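Local coordinates for protein SusD homolog (Bacteroides thetaiotaomicron VPI-5482, PDB 3IHV) that probably binds glycans at the outer membrane of this gut bacterium, as a SusD-family lipoprotein working with a partner transporter in sugar uptake, at residues Ser104-Thr107 against Thr108-Lys111; Tyr128-Leu131 against Val132-Phe135; Pro159-Val162 against Tyr163-Ile166; Lys240-Glu243 against Gln244-Asn248; Lys370-Ile373 against Gln374-Val377. All blocks are in the same frame, centred on the assembly; numbering follows the deposited sequence.

Contact 1: Ser104-Thr107 against Thr108-Lys111; sequences SYTT and TDKK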
# COMPACT_ATOMS: atom_id res chain seq x y z
N SER A 104 -21.57 -30.07 8.18
CA SER A 104 -22.42 -30.68 7.15
C SER A 104 -21.74 -30.88 5.80
O SER A 104 -22.29 -31.58 4.95
CB SER A 104 -23.68 -29.83 6.94
OG SER A 104 -23.42 -28.59 6.28
N TYR A 105 -20.55 -30.32 5.62
CA TYR A 105 -19.87 -30.38 4.36
C TYR A 105 -19.21 -31.72 4.08
O TYR A 105 -18.83 -32.46 5.01
CB TYR A 105 -18.80 -29.30 4.31
CG TYR A 105 -19.27 -27.87 4.20
CD1 TYR A 105 -20.63 -27.51 4.30
CD2 TYR A 105 -18.34 -26.85 4.11
CE1 TYR A 105 -21.03 -26.18 4.23
CE2 TYR A 105 -18.73 -25.52 4.04
CZ TYR A 105 -20.08 -25.19 4.08
OH TYR A 105 -20.40 -23.84 4.05
N THR A 106 -19.05 -32.02 2.79
CA THR A 106 -18.34 -33.24 2.37
C THR A 106 -16.87 -33.09 2.75
O THR A 106 -16.43 -31.99 3.01
CB THR A 106 -18.39 -33.41 0.81
OG1 THR A 106 -17.74 -32.28 0.21
CG2 THR A 106 -19.82 -33.50 0.34
N THR A 107 -16.12 -34.18 2.77
CA THR A 107 -14.68 -34.13 3.08
C THR A 107 -13.93 -33.09 2.26
O THR A 107 -13.15 -32.31 2.79
CB THR A 107 -14.09 -35.52 2.85
OG1 THR A 107 -14.82 -36.43 3.68
CG2 THR A 107 -12.61 -35.57 3.19
N THR A 108 -14.18 -33.08 0.96
CA THR A 108 -13.56 -32.12 0.05
C THR A 108 -13.90 -30.70 0.42
O THR A 108 -13.05 -29.83 0.44
CB THR A 108 -14.05 -32.37 -1.39
OG1 THR A 108 -13.56 -33.64 -1.80
CG2 THR A 108 -13.56 -31.30 -2.34
N ASP A 109 -15.16 -30.48 0.71
CA ASP A 109 -15.62 -29.13 1.07
C ASP A 109 -15.17 -28.67 2.44
O ASP A 109 -14.98 -27.46 2.62
CB ASP A 109 -17.15 -29.03 0.96
CG ASP A 109 -17.62 -28.89 -0.49
OD1 ASP A 109 -16.79 -29.11 -1.36
OD2 ASP A 109 -18.83 -28.61 -0.72
N LYS A 110 -15.01 -29.59 3.40
CA LYS A 110 -14.47 -29.19 4.72
C LYS A 110 -13.06 -28.64 4.56
O LYS A 110 -12.69 -27.67 5.22
CB LYS A 110 -14.42 -30.37 5.71
CG LYS A 110 -15.74 -30.91 6.13
CD LYS A 110 -15.46 -32.09 7.09
CE LYS A 110 -16.64 -32.91 7.43
NZ LYS A 110 -17.68 -32.15 8.09
N LYS A 111 -12.27 -29.26 3.67
CA LYS A 111 -10.91 -28.82 3.44
C LYS A 111 -10.91 -27.40 2.87
O LYS A 111 -10.22 -26.49 3.36
CB LYS A 111 -10.20 -29.79 2.51
CG LYS A 111 -8.80 -29.38 2.13
CD LYS A 111 -7.88 -29.15 3.35
CE LYS A 111 -6.51 -28.84 2.89
NZ LYS A 111 -5.61 -28.43 3.99
O HOH W 1 -20.41 -29.99 1.06

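Contact 2: Tyr128-Leu131 against Val132-Phe135; sequences YFEL and VRRF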
# COMPACT_ATOMS: atom_id res chain seq x y z
N TYR A 128 -7.88 -4.94 10.40
CA TYR A 128 -7.46 -4.45 11.72
C TYR A 128 -6.09 -3.83 11.71
O TYR A 128 -5.83 -2.91 12.49
CB TYR A 128 -7.54 -5.50 12.82
CG TYR A 128 -8.93 -5.64 13.40
CD1 TYR A 128 -9.46 -4.68 14.22
CD2 TYR A 128 -9.70 -6.75 13.10
CE1 TYR A 128 -10.73 -4.80 14.74
CE2 TYR A 128 -10.97 -6.88 13.62
CZ TYR A 128 -11.46 -5.92 14.43
OH TYR A 128 -12.73 -6.07 14.93
N PHE A 129 -5.19 -4.33 10.85
CA PHE A 129 -3.86 -3.74 10.76
C PHE A 129 -3.97 -2.31 10.28
O PHE A 129 -3.32 -1.43 10.83
CB PHE A 129 -2.97 -4.57 9.81
CG PHE A 129 -1.55 -4.04 9.67
CD1 PHE A 129 -0.82 -3.65 10.78
CD2 PHE A 129 -0.93 -4.01 8.46
CE1 PHE A 129 0.46 -3.19 10.68
CE2 PHE A 129 0.40 -3.55 8.36
CZ PHE A 129 1.08 -3.17 9.48
N GLU A 130 -4.73 -2.09 9.20
CA GLU A 130 -4.95 -0.73 8.71
C GLU A 130 -5.55 0.15 9.80
O GLU A 130 -5.12 1.29 9.98
CB GLU A 130 -5.84 -0.67 7.46
CG GLU A 130 -5.22 -1.29 6.21
CD GLU A 130 -4.17 -0.41 5.51
OE1 GLU A 130 -3.52 0.42 6.18
OE2 GLU A 130 -3.98 -0.56 4.28
N LEU A 131 -6.55 -0.37 10.50
CA LEU A 131 -7.20 0.42 11.56
C LEU A 131 -6.20 0.78 12.64
O LEU A 131 -6.08 1.95 13.03
CB LEU A 131 -8.37 -0.32 12.22
CG LEU A 131 -9.71 -0.35 11.49
CD1 LEU A 131 -10.69 -1.33 12.17
CD2 LEU A 131 -10.29 1.09 11.43
N VAL A 132 -5.49 -0.20 13.14
CA VAL A 132 -4.61 0.09 14.24
C VAL A 132 -3.42 1.00 13.86
O VAL A 132 -3.06 1.89 14.64
CB VAL A 132 -4.10 -1.20 14.96
CG1 VAL A 132 -2.97 -1.93 14.15
CG2 VAL A 132 -3.63 -0.86 16.37
N ARG A 133 -2.84 0.82 12.68
CA ARG A 133 -1.69 1.62 12.34
C ARG A 133 -2.11 3.04 11.96
O ARG A 133 -1.35 3.99 12.20
CB ARG A 133 -0.80 0.99 11.24
CG ARG A 133 -1.36 1.03 9.83
CD ARG A 133 -0.51 0.16 8.94
NE ARG A 133 -0.93 0.19 7.56
CZ ARG A 133 -0.13 -0.00 6.53
NH1 ARG A 133 1.16 -0.15 6.71
NH2 ARG A 133 -0.62 0.02 5.32
N ARG A 134 -3.28 3.22 11.35
CA ARG A 134 -3.72 4.53 10.91
C ARG A 134 -4.46 5.35 11.95
O ARG A 134 -4.37 6.59 11.95
CB ARG A 134 -4.54 4.42 9.61
CG ARG A 134 -3.73 3.83 8.47
CD ARG A 134 -4.51 3.72 7.17
NE ARG A 134 -3.64 3.28 6.10
CZ ARG A 134 -2.85 4.07 5.37
NH1 ARG A 134 -2.79 5.39 5.54
NH2 ARG A 134 -2.07 3.50 4.45
N PHE A 135 -5.22 4.67 12.82
CA PHE A 135 -6.06 5.29 13.82
C PHE A 135 -5.59 5.09 15.25
O PHE A 135 -6.11 5.75 16.14
CB PHE A 135 -7.51 4.85 13.66
CG PHE A 135 -8.16 5.30 12.36
CD1 PHE A 135 -8.74 6.56 12.26
CD2 PHE A 135 -8.20 4.47 11.25
CE1 PHE A 135 -9.37 6.99 11.08
CE2 PHE A 135 -8.84 4.89 10.08
CZ PHE A 135 -9.41 6.14 10.00
O HOH W 2 -2.68 1.17 2.93

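Contact 3: Pro159-Val162 against Tyr163-Ile166; sequences PEKV and YEYI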
# COMPACT_ATOMS: atom_id res chain seq x y z
N PRO A 159 -3.63 -0.74 21.70
CA PRO A 159 -3.16 -1.22 20.41
C PRO A 159 -2.51 -2.61 20.49
O PRO A 159 -2.59 -3.37 19.54
CB PRO A 159 -2.14 -0.16 19.98
CG PRO A 159 -1.89 0.66 21.18
CD PRO A 159 -3.10 0.60 22.01
N GLU A 160 -1.90 -2.91 21.64
CA GLU A 160 -1.27 -4.20 21.87
C GLU A 160 -2.27 -5.34 21.75
O GLU A 160 -1.95 -6.39 21.21
CB GLU A 160 -0.69 -4.30 23.29
CG GLU A 160 0.47 -3.45 23.55
CD GLU A 160 0.16 -2.03 24.05
OE1 GLU A 160 -0.99 -1.58 23.90
OE2 GLU A 160 1.12 -1.39 24.58
N LYS A 161 -3.49 -5.10 22.23
CA LYS A 161 -4.54 -6.10 22.15
C LYS A 161 -5.05 -6.23 20.73
O LYS A 161 -5.39 -7.32 20.33
CB LYS A 161 -5.71 -5.80 23.10
CG LYS A 161 -5.35 -5.84 24.57
CD LYS A 161 -4.60 -7.11 25.00
CE LYS A 161 -5.42 -8.39 24.85
NZ LYS A 161 -4.55 -9.61 25.17
N VAL A 162 -5.12 -5.13 19.96
CA VAL A 162 -5.53 -5.24 18.57
C VAL A 162 -4.43 -6.01 17.80
O VAL A 162 -4.75 -6.87 16.95
CB VAL A 162 -5.80 -3.87 17.97
CG1 VAL A 162 -6.21 -3.99 16.51
CG2 VAL A 162 -6.91 -3.15 18.80
N TYR A 163 -3.15 -5.73 18.09
CA TYR A 163 -2.06 -6.46 17.45
C TYR A 163 -2.14 -7.95 17.76
O TYR A 163 -1.92 -8.80 16.90
CB TYR A 163 -0.66 -5.88 17.76
CG TYR A 163 -0.24 -4.78 16.79
CD1 TYR A 163 0.09 -5.10 15.47
CD2 TYR A 163 -0.19 -3.43 17.16
CE1 TYR A 163 0.45 -4.14 14.58
CE2 TYR A 163 0.21 -2.47 16.28
CZ TYR A 163 0.54 -2.81 14.97
OH TYR A 163 0.88 -1.89 14.02
N GLU A 164 -2.41 -8.30 19.00
CA GLU A 164 -2.54 -9.70 19.35
C GLU A 164 -3.68 -10.38 18.57
O GLU A 164 -3.56 -11.54 18.15
CB GLU A 164 -2.72 -9.77 20.86
CG GLU A 164 -2.93 -11.12 21.40
CD GLU A 164 -2.94 -11.11 22.92
OE1 GLU A 164 -3.52 -12.04 23.52
OE2 GLU A 164 -2.40 -10.12 23.49
N TYR A 165 -4.78 -9.66 18.37
CA TYR A 165 -5.92 -10.18 17.61
C TYR A 165 -5.52 -10.38 16.13
O TYR A 165 -5.78 -11.44 15.56
CB TYR A 165 -7.07 -9.20 17.74
CG TYR A 165 -8.37 -9.73 17.24
CD1 TYR A 165 -9.20 -10.48 18.06
CD2 TYR A 165 -8.79 -9.47 15.97
CE1 TYR A 165 -10.41 -10.98 17.58
CE2 TYR A 165 -9.99 -9.93 15.50
CZ TYR A 165 -10.80 -10.67 16.30
OH TYR A 165 -11.99 -11.10 15.80
N ILE A 166 -4.83 -9.40 15.54
CA ILE A 166 -4.34 -9.53 14.16
C ILE A 166 -3.39 -10.75 14.05
O ILE A 166 -3.49 -11.55 13.14
CB ILE A 166 -3.56 -8.27 13.75
CG1 ILE A 166 -4.51 -7.08 13.71
CG2 ILE A 166 -2.82 -8.48 12.40
CD1 ILE A 166 -3.80 -5.75 13.73

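Contact 4: Lys240-Glu243 against Gln244-Asn248; sequences KDYE and QLWKN. With EDO (1,2-ethanediol), chain O.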
# COMPACT_ATOMS: atom_id res chain seq x y z
N LYS A 240 12.34 -11.38 -12.56
CA LYS A 240 13.65 -11.05 -13.15
C LYS A 240 13.75 -9.57 -13.52
O LYS A 240 14.72 -8.90 -13.16
CB LYS A 240 13.93 -11.94 -14.37
CG LYS A 240 15.25 -11.60 -15.07
CD LYS A 240 15.50 -12.54 -16.28
CE LYS A 240 16.67 -12.04 -17.08
NZ LYS A 240 17.11 -12.99 -18.17
N ASP A 241 12.71 -9.09 -14.21
CA ASP A 241 12.65 -7.72 -14.69
C ASP A 241 11.71 -6.83 -13.87
O ASP A 241 10.52 -7.09 -13.80
CB ASP A 241 12.22 -7.71 -16.14
CG ASP A 241 13.18 -8.43 -17.03
OD1 ASP A 241 14.40 -8.23 -16.89
OD2 ASP A 241 12.70 -9.18 -17.90
N TYR A 242 12.25 -5.79 -13.28
CA TYR A 242 11.43 -4.86 -12.47
C TYR A 242 10.25 -4.34 -13.25
O TYR A 242 9.16 -4.21 -12.69
CB TYR A 242 12.27 -3.69 -12.02
CG TYR A 242 11.65 -2.85 -10.95
CD1 TYR A 242 11.56 -3.31 -9.62
CD2 TYR A 242 11.23 -1.56 -11.22
CE1 TYR A 242 11.03 -2.51 -8.63
CE2 TYR A 242 10.72 -0.78 -10.24
CZ TYR A 242 10.60 -1.24 -8.95
OH TYR A 242 10.05 -0.40 -8.02
N GLU A 243 10.47 -4.04 -14.53
CA GLU A 243 9.41 -3.53 -15.40
C GLU A 243 8.22 -4.48 -15.50
O GLU A 243 7.09 -4.06 -15.62
CB GLU A 243 9.98 -3.17 -16.79
CG GLU A 243 8.91 -2.60 -17.74
CD GLU A 243 9.47 -2.09 -19.06
OE1 GLU A 243 10.69 -1.95 -19.19
OE2 GLU A 243 8.65 -1.86 -19.98
N GLN A 244 8.49 -5.79 -15.43
CA GLN A 244 7.44 -6.79 -15.52
C GLN A 244 6.40 -6.63 -14.44
O GLN A 244 5.23 -6.97 -14.64
CB GLN A 244 8.04 -8.21 -15.52
CG GLN A 244 7.05 -9.28 -15.98
CD GLN A 244 6.66 -9.12 -17.45
OE1 GLN A 244 7.52 -8.95 -18.30
NE2 GLN A 244 5.37 -9.19 -17.75
N LEU A 245 6.79 -6.18 -13.24
CA LEU A 245 5.80 -5.94 -12.23
C LEU A 245 4.71 -4.95 -12.69
O LEU A 245 3.53 -5.12 -12.34
CB LEU A 245 6.45 -5.35 -10.97
CG LEU A 245 7.34 -6.25 -10.13
CD1 LEU A 245 8.24 -5.46 -9.22
CD2 LEU A 245 6.49 -7.29 -9.35
N TRP A 246 5.11 -3.94 -13.44
CA TRP A 246 4.21 -2.85 -13.85
C TRP A 246 3.41 -3.30 -15.07
O TRP A 246 2.18 -3.04 -15.16
CB TRP A 246 5.01 -1.49 -13.98
CG TRP A 246 5.85 -1.40 -12.74
CD1 TRP A 246 7.19 -1.53 -12.65
CD2 TRP A 246 5.36 -1.42 -11.41
NE1 TRP A 246 7.57 -1.59 -11.35
CE2 TRP A 246 6.46 -1.52 -10.56
CE3 TRP A 246 4.09 -1.31 -10.84
CZ2 TRP A 246 6.34 -1.54 -9.18
CZ3 TRP A 246 3.98 -1.34 -9.47
CH2 TRP A 246 5.08 -1.46 -8.67
N LYS A 247 4.07 -4.00 -15.98
CA LYS A 247 3.36 -4.62 -17.09
C LYS A 247 2.25 -5.51 -16.52
O LYS A 247 1.09 -5.41 -16.94
CB LYS A 247 4.27 -5.48 -17.98
CG LYS A 247 5.35 -4.69 -18.71
CD LYS A 247 6.21 -5.58 -19.62
CE LYS A 247 7.32 -4.80 -20.32
NZ LYS A 247 8.15 -5.67 -21.31
N ASN A 248 2.59 -6.35 -15.55
CA ASN A 248 1.62 -7.29 -15.00
C ASN A 248 0.44 -6.62 -14.31
O ASN A 248 -0.73 -6.91 -14.61
CB ASN A 248 2.28 -8.24 -13.98
CG ASN A 248 3.20 -9.25 -14.61
OD1 ASN A 248 3.25 -9.42 -15.83
ND2 ASN A 248 3.89 -10.00 -13.75
C1 EDO O . 6.92 -10.92 -20.79
O1 EDO O . 7.88 -9.86 -20.78
C2 EDO O . 5.65 -10.46 -21.50
O2 EDO O . 5.02 -9.37 -20.79
O HOH W 3 10.08 -10.25 -17.98

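Contact 5: Lys370-Ile373 against Gln374-Val377; sequences KWDI and QKYV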
# COMPACT_ATOMS: atom_id res chain seq x y z
N LYS A 370 5.04 4.04 -12.56
CA LYS A 370 4.67 2.63 -12.36
C LYS A 370 3.32 2.27 -12.96
O LYS A 370 3.11 1.12 -13.35
CB LYS A 370 4.67 2.32 -10.88
CG LYS A 370 6.06 2.36 -10.30
CD LYS A 370 6.11 2.06 -8.81
CE LYS A 370 7.56 1.81 -8.37
NZ LYS A 370 7.80 1.53 -6.89
N TRP A 371 2.40 3.23 -12.96
CA TRP A 371 1.05 3.01 -13.47
C TRP A 371 0.75 3.85 -14.72
O TRP A 371 -0.34 4.37 -14.90
CB TRP A 371 0.00 3.14 -12.33
CG TRP A 371 0.41 2.29 -11.16
CD1 TRP A 371 0.21 0.94 -11.03
CD2 TRP A 371 1.18 2.70 -10.02
NE1 TRP A 371 0.81 0.49 -9.87
CE2 TRP A 371 1.37 1.55 -9.21
CE3 TRP A 371 1.64 3.93 -9.54
CZ2 TRP A 371 2.08 1.58 -8.00
CZ3 TRP A 371 2.35 3.97 -8.34
CH2 TRP A 371 2.54 2.79 -7.57
N ASP A 372 1.75 3.90 -15.61
CA ASP A 372 1.62 4.53 -16.89
C ASP A 372 0.74 3.67 -17.84
O ASP A 372 1.21 2.72 -18.50
CB ASP A 372 3.00 4.76 -17.47
CG ASP A 372 2.95 5.50 -18.78
OD1 ASP A 372 1.88 5.47 -19.46
OD2 ASP A 372 3.99 6.05 -19.13
N ILE A 373 -0.54 4.02 -17.88
CA ILE A 373 -1.51 3.29 -18.70
C ILE A 373 -1.14 3.30 -20.21
O ILE A 373 -1.20 2.27 -20.86
CB ILE A 373 -2.95 3.81 -18.45
CG1 ILE A 373 -3.39 3.45 -17.04
CG2 ILE A 373 -3.91 3.26 -19.49
CD1 ILE A 373 -4.77 4.02 -16.63
N GLN A 374 -0.77 4.47 -20.75
CA GLN A 374 -0.42 4.59 -22.15
C GLN A 374 0.74 3.66 -22.49
O GLN A 374 0.75 3.02 -23.52
CB GLN A 374 -0.06 6.03 -22.45
CG GLN A 374 0.45 6.29 -23.84
CD GLN A 374 -0.62 6.18 -24.91
OE1 GLN A 374 -1.82 6.44 -24.69
NE2 GLN A 374 -0.17 5.86 -26.11
N LYS A 375 1.73 3.61 -21.60
CA LYS A 375 2.87 2.74 -21.77
C LYS A 375 2.55 1.24 -21.64
O LYS A 375 3.01 0.44 -22.45
CB LYS A 375 3.94 3.06 -20.71
CG LYS A 375 5.22 2.22 -20.89
CD LYS A 375 6.27 2.51 -19.82
CE LYS A 375 7.58 1.79 -20.15
NZ LYS A 375 8.50 1.86 -18.98
N TYR A 376 1.79 0.86 -20.62
CA TYR A 376 1.60 -0.56 -20.31
C TYR A 376 0.35 -1.30 -20.79
O TYR A 376 0.44 -2.49 -21.05
CB TYR A 376 1.74 -0.76 -18.80
CG TYR A 376 3.14 -0.50 -18.27
CD1 TYR A 376 4.23 -1.22 -18.75
CD2 TYR A 376 3.36 0.39 -17.25
CE1 TYR A 376 5.49 -1.00 -18.26
CE2 TYR A 376 4.62 0.61 -16.75
CZ TYR A 376 5.69 -0.09 -17.25
OH TYR A 376 6.96 0.13 -16.77
N VAL A 377 -0.79 -0.63 -20.89
CA VAL A 377 -2.03 -1.35 -21.16
C VAL A 377 -2.12 -1.76 -22.61
O VAL A 377 -2.08 -0.93 -23.50
CB VAL A 377 -3.24 -0.55 -20.67
CG1 VAL A 377 -4.54 -1.29 -21.00
CG2 VAL A 377 -3.13 -0.40 -19.19
O HOH W 4 -2.61 1.74 -23.43

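Contact 1: Ser104-Thr107 against Thr108-Lys111
Thr-108 opens the second half of this turn with its CB 4.0 Å from Thr-106 OG1, lying beside the hydroxyl that caps the helix. Asp-109 follows, and its backbone N donates to Thr-106 OG1 at 3.2 Å. Thr-106 can accept there because its hydroxyl sits between its own backbone N and carbonyl carbon (chi1 61°), turned in over the first helical turn. The Asp-109 carboxylate folds back on the same side: a water bridges OD2 to the backbone N of Thr-106, and OD2 also accepts from the backbone of Ala-17. Asp-109 CB rests 3.7 Å from Tyr-105 CB, with the carboxylate plane almost perpendicular to the tyrosine ring. Lys-110 N then makes a 2.8 Å bond to Thr-106 O, while the lysine chain runs back past Tyr-105 and bends at its end. There CE lies 3.3 Å from Tyr-105 O and NZ makes a weak bond to that oxygen, its stronger partner being Ile-102 O. Lys-111 N closes the next turn on Thr-107 O at 3.3 Å. A threonine N-cap of this kind starts helix 107-135, just after the loop that leaves helix 75-101 in this helical hairpin.

Contact 2: Tyr128-Leu131 against Val132-Phe135
Glu-130 OE1 is gripped by three N-H groups from two consecutive arginines, the hub of a salt-bridge network on the last turns of helix 107-135. Arg-133 comes side-on with NE at 2.9 Å and NH2 at 3.1 Å from Glu-130 OE1, both nitrogens on that single oxygen, which lies in the guanidinium plane. Arg-134 adds its NE, 2.9 Å from the same Glu-130 OE1. All three donors meet the oxygen from well out of the carboxylate plane, so the two guanidinium groups are turned against the carboxylate instead of lying flat with it. The glutamate reaches them by bending at its second torsion (chi2 -78°), which lays it alongside both arginine chains. Its other oxygen, OE2, takes the hydroxyl of Tyr-37 and a water that also accepts from Arg-134 NH2, while Asn-46 holds Arg-134 NH2 as well. Within this buried setting the two positive charges probably keep Glu-130 ionised.

Arg-133 also serves the apolar side. Its CG stands between backbone N and carbonyl carbon (chi1 74°), which carries the straight chain across Phe-129; CD sits over the ring face in a CH-pi contact, 3.8 Å from the Phe-129 centroid. Ring and guanidinium planes are 27° apart. Phe-129 in turn packs on helix 195-210, and Leu-131 on helix 75-101. One turn on, Leu-131 CD2 touches Phe-135 CD2 at 4.0 Å, and Leu-131 O lies at the phenylalanine ring edge while accepting from Phe-135 N.

Contact 3: Pro159-Val162 against Tyr163-Ile166
Lys-161 NZ and Glu-164 OE2 form a salt bridge of 2.8 Å on the outer side of the helix, three residues apart. The ammonium meets OE2 from above the carboxylate plane, and Glu-164 OE1 also lies close to it, 3.1 Å from Lys-161 NZ. The two chains run side by side and point the same way, but they get there differently: Glu-164 is stretched out, whereas Lys-161 folds at its second and third torsions (chi2 -50°, chi3 -64°) to bring NZ back beside the acid.

Along the backbone, Pro-159 O accepts from Tyr-163 N at 2.8 Å and Glu-160 O from Glu-164 N at 3.0 Å. Next come Lys-161 O with Tyr-165 N, and Val-162 O with Ile-166 N at 2.9 Å. These four successive bonds from residue i+4 to residue i make the regular alpha-helical start of helix 159-176, with Pro-159 in its first turn, where a proline's missing N-H costs no bond. This helix packs beside helix 107-135 in the helical, TPR-related part of the SusD-type fold.

On the buried side polar bonding gives way to packing. Tyr-163 CD2 lies 3.4 Å from Pro-159 O, the carbonyl oblique to the ring, which stacks on Trp-209. Ile-166 CG1 comes 3.3 Å from Val-162 O, and its CD1 reaches Val-162 CG1 at 4.1 Å. Tyr-165 swings the other way, its ring meeting Tyr-128 edge-to-face.

Contact 4: Lys240-Glu243 against Gln244-Asn248
Trp-246 turns the edge of its indole toward the face of Tyr-242, a T-shaped pair one turn apart at the start of helix 242-250. The Tyr-242 ring and the five-membered ring of Trp-246 have centroids 5.0 Å apart and planes at 65°, and the nearest approach puts Trp-246 NE1 3.4 Å from Tyr-242 CE2, over the phenol ring. With CG anti to the backbone N (chi1 -167°), the Tyr-242 ring stands out from the helix, and the indole of Trp-246 leans back toward it. Leu-245 meets the same ring obliquely, CD1 to Tyr-242 CD1 at 4.0 Å. Beyond the pair, the tyrosine hydroxyl bonds to Glu-462 O, and the indole meets Trp-371 and Tyr-393, so this side of the helix faces an aromatic core.

Glu-243 and Lys-247 run obliquely across one another: Lys-247 CE comes 3.2 Å from Glu-243 OE2, but the charged ends stay beyond salt-bridge range, and Glu-243 OE2 has a long, weak pairing with Lys-375. Gln-244 bends at its second torsion (chi2 66°), which brings its amide level with the end of Asn-248; NE2 donates almost straight to Asn-248 OD1 at 2.9 Å. Replacing Gln-244 with leucine would probably leave Asn-248 OD1 without this donor and break the water link to Asp-241. That water donates to both Asp-241 OD2 and Gln-244 OE1. A 1,2-ethanediol, probably from the crystallisation liquor, spans the amide: its O1 donates to Gln-244 OE1 at 2.7 Å, and Gln-244 NE2 donates to its O2 at 3.1 Å.

Contact 5: Lys370-Ile373 against Gln374-Val377
Asp-372 CB lies 3.8 Å from Lys-375 CB, the two side chains crossing at about a right angle. One bond further, CG comes 3.3 Å from the same Lys-375 CB. CG stands anti to the aspartate's backbone N (chi1 -177°), which swings the carboxylate forward over the first turn of helix 373-376. There OD1 accepts from Lys-375 N at 2.8 Å, a straight bond (168°) that reaches the oxygen from far out of the carboxylate plane: Asp-372 is the N-cap. The second oxygen, OD2, rests 3.4 Å from Lys-375 CB and takes the hydroxyls of Tyr-328 and Tyr-330. With alanine in place of Asp-372, Lys-375 N would probably lose its cap and the two tyrosine hydroxyls their shared acceptor. The backbone continues the turn, with Tyr-376 N bonded to Asp-372 O at 2.9 Å. On the far side Ile-373 CG2 packs against Val-377 CG2 at 3.8 Å, and a water joins the carbonyl oxygens of these two residues where the helix ends. Both carboxylate oxygens of Asp-372 are thus engaged by donors, and its negative charge at the start of the helix is likely to be eased by the backbone N-H of Lys-375 and the tyrosine hydroxyls.

Contacts 2 and 3 form one packed unit, their centres 10 Å apart: Ile-166 CD1 lies 3.5 Å from Phe-129 N, and Tyr-163 OH 3.6 Å from Phe-129 CE1. Contact 1 starts the same helix 107-135 whose end carries contact 2, yet their centres are 34 Å apart. Across the chain's centre, contacts 4 and 5 form a second unit, centres 12 Å apart, where Trp-246 CB comes 3.5 Å from Tyr-376 CE2 and Lys-370 NZ makes a weak bond to Tyr-242 OH. The nearest atoms of contacts 2 and 5 are about 13 Å apart. A sodium ion lies about 9 Å from the Val-377 side chain.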